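Local structure of beta-lactamase (Klebsiella pneumoniae, 6KA5) at residues Leu125-Asp130 / Ser157-Gly162; Leu66-Ser71 / Gly229-Ser234. The protein probably hydrolyses the amide bond of beta-lactam antibiotics to give substituted beta-amino acids, as a class C serine beta-lactamase that confers antibiotic resistance. All coordinates share one frame; numbering follows the deposited sequence.

Interaction 1 of 2, residues Leu125-Asp130 / Ser157-Gly162. With 1S7 ((2R)-2-{(1S)-1-methoxy-2-oxo-1-[(thiophen-2-ylacetyl)amino]ethyl}-5-methylidene-5,6-dihydro-2H-1,3-thiazine-4-carboxylic acid), chain B.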
ATOM      1  N   LEU A 125       1.620  -5.357 -15.141  1.00  7.16           N
ATOM      2  CA  LEU A 125       1.472  -4.251 -14.197  1.00  6.38           C
ATOM      3  C   LEU A 125       0.101  -3.595 -14.272  1.00  7.06           C
ATOM      4  O   LEU A 125      -0.561  -3.409 -13.243  1.00  7.12           O
ATOM      5  CB  LEU A 125       2.579  -3.226 -14.444  1.00  9.28           C
ATOM      6  CG  LEU A 125       2.542  -1.957 -13.599  1.00  6.76           C
ATOM      7  CD1 LEU A 125       2.510  -2.282 -12.075  1.00  7.32           C
ATOM      8  CD2 LEU A 125       3.778  -1.146 -13.926  1.00 10.26           C
ATOM      9  N   PHE A 126      -0.322  -3.190 -15.470  1.00  8.19           N
ATOM     10  CA  PHE A 126      -1.511  -2.368 -15.657  1.00  7.81           C
ATOM     11  C   PHE A 126      -2.658  -3.147 -16.280  1.00  9.16           C
ATOM     12  O   PHE A 126      -2.453  -3.977 -17.172  1.00  9.81           O
ATOM     13  CB  PHE A 126      -1.201  -1.159 -16.544  1.00  7.71           C
ATOM     14  CG  PHE A 126      -0.240  -0.180 -15.926  1.00 10.27           C
ATOM     15  CD1 PHE A 126      -0.578   0.503 -14.770  1.00 11.07           C
ATOM     16  CD2 PHE A 126       0.997   0.052 -16.492  1.00 11.35           C
ATOM     17  CE1 PHE A 126       0.301   1.408 -14.193  1.00 12.62           C
ATOM     18  CE2 PHE A 126       1.883   0.957 -15.927  1.00 11.06           C
ATOM     19  CZ  PHE A 126       1.537   1.632 -14.769  1.00 14.59           C
ATOM     20  N   MET A 127      -3.861  -2.873 -15.791  1.00  9.05           N
ATOM     21  CA  MET A 127      -5.069  -3.369 -16.437  1.00 11.25           C
ATOM     22  C   MET A 127      -5.096  -2.873 -17.882  1.00 12.53           C
ATOM     23  O   MET A 127      -4.821  -1.687 -18.120  1.00 15.33           O
ATOM     24  CB  MET A 127      -6.293  -2.865 -15.655  1.00 12.06           C
ATOM     25  CG  MET A 127      -7.626  -3.430 -16.154  1.00 14.95           C
ATOM     26  SD  MET A 127      -7.794  -5.161 -15.719  1.00 17.04           S
ATOM     27  CE  MET A 127      -8.183  -5.053 -13.969  1.00 16.25           C
ATOM     28  N   PRO A 128      -5.372  -3.737 -18.864  1.00 12.14           N
ATOM     29  CA  PRO A 128      -5.596  -3.241 -20.233  1.00 15.17           C
ATOM     30  C   PRO A 128      -6.622  -2.114 -20.231  1.00 15.67           C
ATOM     31  O   PRO A 128      -7.685  -2.213 -19.608  1.00 17.61           O
ATOM     32  CB  PRO A 128      -6.108  -4.477 -20.983  1.00 16.28           C
ATOM     33  CG  PRO A 128      -5.484  -5.638 -20.251  1.00 15.53           C
ATOM     34  CD  PRO A 128      -5.433  -5.207 -18.788  1.00 11.59           C
ATOM     35  N   GLU A 129      -6.297  -1.036 -20.944  1.00 22.22           N
ATOM     36  CA  GLU A 129      -7.111   0.174 -20.869  1.00 25.89           C
ATOM     37  C   GLU A 129      -8.528  -0.045 -21.390  1.00 27.75           C
ATOM     38  O   GLU A 129      -9.465   0.610 -20.921  1.00 25.46           O
ATOM     39  CB  GLU A 129      -6.429   1.305 -21.634  1.00 31.64           C
ATOM     40  CG  GLU A 129      -5.240   1.902 -20.891  1.00 34.87           C
ATOM     41  CD  GLU A 129      -4.695   3.151 -21.563  1.00 42.64           C
ATOM     42  OE1 GLU A 129      -3.704   3.714 -21.052  1.00 47.46           O
ATOM     43  OE2 GLU A 129      -5.259   3.567 -22.599  1.00 47.99           O
ATOM     44  N   ASP A 130      -8.711  -0.967 -22.335  1.00 26.17           N
ATOM     45  CA  ASP A 130     -10.029  -1.195 -22.919  1.00 26.58           C
ATOM     46  C   ASP A 130     -10.979  -1.968 -22.013  1.00 27.12           C
ATOM     47  O   ASP A 130     -12.165  -2.073 -22.348  1.00 28.67           O
ATOM     48  CB  ASP A 130      -9.889  -1.954 -24.240  1.00 25.77           C
ATOM     49  CG  ASP A 130      -9.230  -3.304 -24.048  1.00 37.33           C
ATOM     50  OD1 ASP A 130      -7.985  -3.347 -23.914  1.00 35.38           O
ATOM     51  OD2 ASP A 130      -9.958  -4.320 -23.985  1.00 44.23           O
ATOM     52  N   SER A 157       1.924  -6.234  -9.952  1.00  4.97           N
ATOM     53  CA  SER A 157       0.709  -6.249 -10.772  1.00  4.73           C
ATOM     54  C   SER A 157      -0.491  -5.620 -10.076  1.00  6.25           C
ATOM     55  O   SER A 157      -0.912  -6.089  -9.010  1.00  6.71           O
ATOM     56  CB  SER A 157       0.365  -7.693 -11.173  1.00  5.87           C
ATOM     57  OG  SER A 157      -0.802  -7.695 -11.993  1.00  6.05           O
ATOM     58  N   ASN A 158      -1.118  -4.631 -10.736  1.00  6.43           N
ATOM     59  CA  ASN A 158      -2.421  -4.154 -10.259  1.00  5.84           C
ATOM     60  C   ASN A 158      -3.512  -5.180 -10.492  1.00  7.02           C
ATOM     61  O   ASN A 158      -4.503  -5.196  -9.756  1.00  8.43           O
ATOM     62  CB  ASN A 158      -2.866  -2.875 -10.974  1.00  6.66           C
ATOM     63  CG  ASN A 158      -2.104  -1.678 -10.555  1.00 10.93           C
ATOM     64  OD1 ASN A 158      -1.345  -1.699  -9.586  1.00 11.55           O
ATOM     65  ND2 ASN A 158      -2.303  -0.599 -11.301  1.00 13.06           N
ATOM     66  N   ILE A 159      -3.384  -5.995 -11.544  1.00  6.10           N
ATOM     67  CA  ILE A 159      -4.437  -6.952 -11.866  1.00  5.95           C
ATOM     68  C   ILE A 159      -4.448  -8.071 -10.836  1.00  5.83           C
ATOM     69  O   ILE A 159      -5.505  -8.464 -10.334  1.00  7.40           O
ATOM     70  CB  ILE A 159      -4.249  -7.525 -13.284  1.00  7.12           C
ATOM     71  CG1 ILE A 159      -4.072  -6.421 -14.321  1.00  7.84           C
ATOM     72  CG2 ILE A 159      -5.460  -8.413 -13.651  1.00  7.61           C
ATOM     73  CD1 ILE A 159      -3.681  -6.945 -15.712  1.00  9.16           C
ATOM     74  N   GLY A 160      -3.269  -8.588 -10.492  1.00  6.43           N
ATOM     75  CA  GLY A 160      -3.197  -9.578  -9.431  1.00  6.78           C
ATOM     76  C   GLY A 160      -3.745  -9.067  -8.109  1.00  6.33           C
ATOM     77  O   GLY A 160      -4.465  -9.785  -7.403  1.00  6.67           O
ATOM     78  N   THR A 161      -3.381  -7.830  -7.742  1.00  6.33           N
ATOM     79  CA  THR A 161      -3.903  -7.229  -6.517  1.00  6.34           C
ATOM     80  C   THR A 161      -5.415  -7.142  -6.567  1.00  7.68           C
ATOM     81  O   THR A 161      -6.100  -7.424  -5.570  1.00  6.46           O
ATOM     82  CB  THR A 161      -3.297  -5.840  -6.329  1.00  8.08           C
ATOM     83  OG1 THR A 161      -1.870  -5.958  -6.380  1.00  7.99           O
ATOM     84  CG2 THR A 161      -3.719  -5.276  -4.968  1.00 10.74           C
ATOM     85  N   GLY A 162      -5.953  -6.763  -7.730  1.00  7.03           N
ATOM     86  CA  GLY A 162      -7.394  -6.690  -7.878  1.00  7.70           C
ATOM     87  C   GLY A 162      -8.064  -8.019  -7.614  1.00  9.29           C
ATOM     88  O   GLY A 162      -9.060  -8.088  -6.888  1.00  6.90           O
TER
HETATM   89  C   1S7 B 401       0.733   1.142 -10.654  1.00 20.83           C
HETATM   90  N   1S7 B 401       0.429   3.494  -9.343  1.00 12.52           N
HETATM   91  O   1S7 B 401       0.950   1.235  -9.249  1.00 19.67           O
HETATM   92  S   1S7 B 401      -2.819   2.973 -11.387  1.00 31.48           S
HETATM   93  C1  1S7 B 401       1.313   2.469  -8.758  1.00 14.77           C
HETATM   94  O1  1S7 B 401      -1.360   3.006  -7.982  1.00 17.11           O
HETATM   95  S1  1S7 B 401       3.898   1.631  -9.047  1.00 27.44           S
HETATM   96  C2  1S7 B 401      -0.952   3.661  -8.872  1.00 16.15           C
HETATM   97  N2  1S7 B 401       2.761   3.577 -10.406  1.00 23.13           N
HETATM   98  C3  1S7 B 401      -1.841   4.736  -9.514  1.00 17.80           C
HETATM   99  C4  1S7 B 401      -2.138   4.306 -10.994  1.00 21.03           C
HETATM  100  O4  1S7 B 401       1.428   3.468  -6.645  1.00 12.76           O
HETATM  101  C5  1S7 B 401      -1.818   5.024 -12.230  1.00 25.75           C
HETATM  102  O5  1S7 B 401       2.976   4.523 -13.179  1.00 32.63           O
HETATM  103  C6  1S7 B 401      -2.328   4.141 -13.472  1.00 28.46           C
HETATM  104  O6  1S7 B 401       5.125   5.058 -12.962  1.00 41.01           O
HETATM  105  C7  1S7 B 401      -2.921   2.931 -12.952  1.00 24.62           C
HETATM  106  C8  1S7 B 401       2.806   2.927  -9.101  1.00 17.78           C
HETATM  107  C9  1S7 B 401       5.434   2.280  -9.273  1.00 30.97           C
HETATM  108  C10 1S7 B 401       5.603   3.032 -10.624  1.00 31.07           C
HETATM  109  C11 1S7 B 401       6.803   3.341 -11.132  1.00 35.60           C
HETATM  110  C13 1S7 B 401       4.103   3.705 -11.231  1.00 28.26           C
HETATM  111  C14 1S7 B 401       1.231   2.441  -7.242  1.00 13.95           C
HETATM  112  C15 1S7 B 401       4.064   4.467 -12.536  1.00 32.47           C
HETATM  113  O   HOH W   1      -4.052  -0.866 -13.650  1.00 14.53           O

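Interaction 2 of 2, residues Leu66-Ser71 / Gly229-Ser234. With 1S7 ((2R)-2-{(1S)-1-methoxy-2-oxo-1-[(thiophen-2-ylacetyl)amino]ethyl}-5-methylidene-5,6-dihydro-2H-1,3-thiazine-4-carboxylic acid), chain B.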
ATOM      1  N   LEU A  66      -7.069  15.019   3.263  1.00  5.72           N
ATOM      2  CA  LEU A  66      -7.032  13.713   2.635  1.00  5.43           C
ATOM      3  C   LEU A  66      -6.126  13.723   1.418  1.00  6.46           C
ATOM      4  O   LEU A  66      -6.261  14.576   0.536  1.00  7.20           O
ATOM      5  CB  LEU A  66      -8.431  13.303   2.190  1.00  6.75           C
ATOM      6  CG  LEU A  66      -9.461  13.226   3.311  1.00  9.65           C
ATOM      7  CD1 LEU A  66     -10.827  13.249   2.676  1.00  9.56           C
ATOM      8  CD2 LEU A  66      -9.283  11.940   4.079  1.00 10.23           C
ATOM      9  N   PHE A  67      -5.268  12.714   1.338  1.00  5.87           N
ATOM     10  CA  PHE A  67      -4.392  12.513   0.201  1.00  4.39           C
ATOM     11  C   PHE A  67      -4.725  11.183  -0.467  1.00  6.07           C
ATOM     12  O   PHE A  67      -5.051  10.210   0.219  1.00  6.76           O
ATOM     13  CB  PHE A  67      -2.909  12.450   0.649  1.00  5.97           C
ATOM     14  CG  PHE A  67      -2.341  13.747   1.195  1.00  6.75           C
ATOM     15  CD1 PHE A  67      -2.576  14.150   2.518  1.00  6.96           C
ATOM     16  CD2 PHE A  67      -1.537  14.540   0.375  1.00  7.42           C
ATOM     17  CE1 PHE A  67      -2.016  15.333   3.028  1.00  8.59           C
ATOM     18  CE2 PHE A  67      -0.973  15.723   0.867  1.00  6.87           C
ATOM     19  CZ  PHE A  67      -1.218  16.124   2.200  1.00  7.69           C
ATOM     20  N   GLU A  68      -4.567  11.122  -1.788  1.00  5.93           N
ATOM     21  CA  GLU A  68      -4.518   9.834  -2.481  1.00  5.46           C
ATOM     22  C   GLU A  68      -3.232   9.107  -2.147  1.00  5.99           C
ATOM     23  O   GLU A  68      -2.153   9.696  -2.153  1.00  8.16           O
ATOM     24  CB  GLU A  68      -4.607  10.006  -3.988  1.00  6.50           C
ATOM     25  CG  GLU A  68      -5.901  10.668  -4.421  1.00  6.12           C
ATOM     26  CD  GLU A  68      -5.928  11.093  -5.857  1.00  9.20           C
ATOM     27  OE1 GLU A  68      -5.008  10.770  -6.656  1.00  8.48           O
ATOM     28  OE2 GLU A  68      -6.918  11.767  -6.202  1.00  7.95           O
ATOM     29  N   VAL A  69      -3.334   7.803  -1.902  1.00  6.69           N
ATOM     30  CA  VAL A  69      -2.134   7.039  -1.582  1.00  7.79           C
ATOM     31  C   VAL A  69      -1.789   5.989  -2.620  1.00  8.13           C
ATOM     32  O   VAL A  69      -0.789   5.277  -2.443  1.00  7.08           O
ATOM     33  CB  VAL A  69      -2.199   6.408  -0.179  1.00  7.64           C
ATOM     34  CG1 VAL A  69      -2.369   7.503   0.866  1.00 12.97           C
ATOM     35  CG2 VAL A  69      -3.299   5.326  -0.075  1.00  9.29           C
ATOM     36  N   GLY A  70      -2.561   5.871  -3.700  1.00  7.34           N
ATOM     37  CA  GLY A  70      -2.166   4.998  -4.791  1.00  7.30           C
ATOM     38  C   GLY A  70      -1.911   3.581  -4.330  1.00  7.54           C
ATOM     39  O   GLY A  70      -2.723   2.970  -3.607  1.00  6.67           O
ATOM     40  N   SER A  71      -0.759   3.067  -4.741  1.00  7.84           N
ATOM     41  CA  SER A  71      -0.398   1.676  -4.493  1.00  8.93           C
ATOM     42  C   SER A  71      -0.294   1.311  -3.014  1.00  9.09           C
ATOM     43  O   SER A  71      -0.231   0.113  -2.708  1.00  8.36           O
ATOM     44  CB  SER A  71       0.919   1.353  -5.215  1.00  9.18           C
ATOM     45  OG  SER A  71       0.732   1.320  -6.623  1.00 11.31           O
ATOM     46  N   GLY A 229      -7.271   2.714  -4.643  1.00  6.10           N
ATOM     47  CA  GLY A 229      -8.433   3.546  -4.342  1.00  9.44           C
ATOM     48  C   GLY A 229      -8.472   4.346  -3.042  1.00  9.36           C
ATOM     49  O   GLY A 229      -9.398   5.151  -2.868  1.00  8.21           O
ATOM     50  N   ILE A 230      -7.514   4.183  -2.134  1.00  8.16           N
ATOM     51  CA  ILE A 230      -7.648   4.760  -0.788  1.00  7.38           C
ATOM     52  C   ILE A 230      -7.278   6.241  -0.774  1.00  7.53           C
ATOM     53  O   ILE A 230      -6.247   6.660  -1.339  1.00  5.65           O
ATOM     54  CB  ILE A 230      -6.799   3.971   0.219  1.00  7.18           C
ATOM     55  CG1 ILE A 230      -7.333   2.550   0.375  1.00  9.63           C
ATOM     56  CG2 ILE A 230      -6.749   4.689   1.571  1.00 11.08           C
ATOM     57  CD1 ILE A 230      -8.619   2.475   1.198  1.00 11.79           C
ATOM     58  N   LYS A 231      -8.123   7.049  -0.111  1.00  6.59           N
ATOM     59  CA  LYS A 231      -7.825   8.438   0.247  1.00  5.62           C
ATOM     60  C   LYS A 231      -7.856   8.517   1.762  1.00  8.08           C
ATOM     61  O   LYS A 231      -8.774   7.973   2.377  1.00  7.92           O
ATOM     62  CB  LYS A 231      -8.852   9.419  -0.367  1.00  7.71           C
ATOM     63  CG  LYS A 231      -8.883   9.443  -1.917  1.00 10.07           C
ATOM     64  CD  LYS A 231      -9.974   8.458  -2.485  1.00  9.55           C
ATOM     65  CE  LYS A 231      -9.668   8.093  -3.914  1.00 21.00           C
ATOM     66  NZ  LYS A 231     -10.667   7.130  -4.360  1.00 13.26           N
ATOM     67  N   THR A 232      -6.853   9.143   2.377  1.00  5.53           N
ATOM     68  CA  THR A 232      -6.759   9.064   3.838  1.00  6.38           C
ATOM     69  C   THR A 232      -5.952  10.238   4.384  1.00  4.69           C
ATOM     70  O   THR A 232      -5.271  10.949   3.646  1.00  7.06           O
ATOM     71  CB  THR A 232      -6.114   7.729   4.256  1.00  9.32           C
ATOM     72  OG1 THR A 232      -6.060   7.607   5.683  1.00 10.54           O
ATOM     73  CG2 THR A 232      -4.721   7.611   3.654  1.00 11.65           C
ATOM     74  N   THR A 233      -6.051  10.439   5.691  1.00  5.12           N
ATOM     75  CA  THR A 233      -5.170  11.399   6.354  1.00  6.15           C
ATOM     76  C   THR A 233      -3.891  10.721   6.825  1.00  4.88           C
ATOM     77  O   THR A 233      -3.815   9.500   7.018  1.00  7.43           O
ATOM     78  CB  THR A 233      -5.844  12.030   7.567  1.00  8.35           C
ATOM     79  OG1 THR A 233      -6.078  10.991   8.518  1.00  9.78           O
ATOM     80  CG2 THR A 233      -7.179  12.639   7.208  1.00  9.69           C
ATOM     81  N   SER A 234      -2.866  11.539   7.052  1.00  5.93           N
ATOM     82  CA  SER A 234      -1.647  10.985   7.632  1.00  8.33           C
ATOM     83  C   SER A 234      -1.889  10.428   9.029  1.00  7.47           C
ATOM     84  O   SER A 234      -1.237   9.451   9.417  1.00  8.31           O
ATOM     85  CB  SER A 234      -0.551  12.056   7.678  1.00  9.33           C
ATOM     86  OG  SER A 234      -0.914  13.125   8.550  1.00  9.80           O
TER
HETATM   87  C   1S7 B 401       0.733   1.142 -10.654  1.00 20.83           C
HETATM   88  N   1S7 B 401       0.429   3.494  -9.343  1.00 12.52           N
HETATM   89  O   1S7 B 401       0.950   1.235  -9.249  1.00 19.67           O
HETATM   90  S   1S7 B 401      -2.819   2.973 -11.387  1.00 31.48           S
HETATM   91  C1  1S7 B 401       1.313   2.469  -8.758  1.00 14.77           C
HETATM   92  O1  1S7 B 401      -1.360   3.006  -7.982  1.00 17.11           O
HETATM   93  S1  1S7 B 401       3.898   1.631  -9.047  1.00 27.44           S
HETATM   94  C2  1S7 B 401      -0.952   3.661  -8.872  1.00 16.15           C
HETATM   95  N2  1S7 B 401       2.761   3.577 -10.406  1.00 23.13           N
HETATM   96  C3  1S7 B 401      -1.841   4.736  -9.514  1.00 17.80           C
HETATM   97  C4  1S7 B 401      -2.138   4.306 -10.994  1.00 21.03           C
HETATM   98  O4  1S7 B 401       1.428   3.468  -6.645  1.00 12.76           O
HETATM   99  C5  1S7 B 401      -1.818   5.024 -12.230  1.00 25.75           C
HETATM  100  O5  1S7 B 401       2.976   4.523 -13.179  1.00 32.63           O
HETATM  101  C6  1S7 B 401      -2.328   4.141 -13.472  1.00 28.46           C
HETATM  102  O6  1S7 B 401       5.125   5.058 -12.962  1.00 41.01           O
HETATM  103  C7  1S7 B 401      -2.921   2.931 -12.952  1.00 24.62           C
HETATM  104  C8  1S7 B 401       2.806   2.927  -9.101  1.00 17.78           C
HETATM  105  C9  1S7 B 401       5.434   2.280  -9.273  1.00 30.97           C
HETATM  106  C10 1S7 B 401       5.603   3.032 -10.624  1.00 31.07           C
HETATM  107  C11 1S7 B 401       6.803   3.341 -11.132  1.00 35.60           C
HETATM  108  C13 1S7 B 401       4.103   3.705 -11.231  1.00 28.26           C
HETATM  109  C14 1S7 B 401       1.231   2.441  -7.242  1.00 13.95           C
HETATM  110  C15 1S7 B 401       4.064   4.467 -12.536  1.00 32.47           C
HETATM  111  O   HOH W   2      -5.408   6.602  -4.128  1.00  8.33           O

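Interaction 1 of 2, residues Leu125-Asp130 / Ser157-Gly162
L125 O takes the backbone N-H of N158 at 2.8 Å from N158 N, tying the active-site loop 125-130 of this class C beta-lactamase to the first turn of helix 158-171. S157 is the N-cap of that helix: its OG receives G160 N almost straight, at 3.0 Å and 177°, whereas the bond from I159 N is weak. The same OG is hydrogen-bonded to Q124 O, one residue before L125.

I159 crosses M127 at about a right angle, its CG1 3.8 Å from M127 CA; with I159 chi2 near 172° the chain is extended and carries CD1 to within 3.5 Å of F126 O and against P128 CD.

On the ligand side, F126 and N158 run side by side with ring and amide planes 80° apart. The amide of N158 is held from both ends: OD1 bonds NZ of K74, the lysine of a pattern matching the family's SxxK motif, and ND2 bonds a water. That water also accepts from M127 N and so bridges the segments. Both side chains border the bound ligand: N158 ND2 and F126 CE1 each lie 3.6 Å from the methyl carbon C of its methoxy group.

Interaction 2 of 2, residues Leu66-Ser71 / Gly229-Ser234
E68 and K231 lie side by side and point the same way, their CG atoms 4.1 Å apart, but their polar ends part. The bend at K231 chi2 (94°) carries NZ back to G229 O, 2.8 Å away, and NZ also bonds L195 O; E68 instead sends its carboxylate to Y205, V218 N and T325. The charged atoms E68 OE2 and K231 NZ thus stay 6.2 Å apart.

V69 and T232 cross at about a right angle, V69 CG1 meeting T232 CG2 at 3.6 Å, while V69 CG2 runs alongside I230 and comes 3.8 Å from its CB.

The backbone beneath is an antiparallel pairing at one edge of a small three-stranded sheet. F67 and T232 form the hydrogen-bonded pair, with F67 N to T232 O at 2.9 Å and 174°, and E68 and K231 the non-hydrogen-bonded one. V69 N continues the ladder to I230 O at 3.2 Å, and a water links I230 O to G70 N.

Two residues beyond V69 comes S71, the nucleophile position of the apparent SxxK motif. Its OG is covalently bonded to ligand C14, as in an acyl-enzyme, and S71 N gives a weak hydrogen bond to ligand O4.

Overall arrangement
After helix 11-30 and strands 34-41 and 44-50 of the large sheet, the chain reaches strand 67-68 and S71, then enters helix 74-86. It later reaches the loop 125-130, and interaction 1 closes a short loop of 26 intervening residues when helix 158-171 begins. Only afterwards does strand 231-232 return to the first segment, so interaction 2 closes a loop of 157 residues that encloses interaction 1; the two nest and do not cross. Interaction 1 joins a loop to a helix start, interaction 2 two strands of the small sheet. Their centres are about 19 Å apart and their nearest atoms about 5 Å, without touching, yet both meet the same ligand, which is also hydrogen-bonded to S324 N.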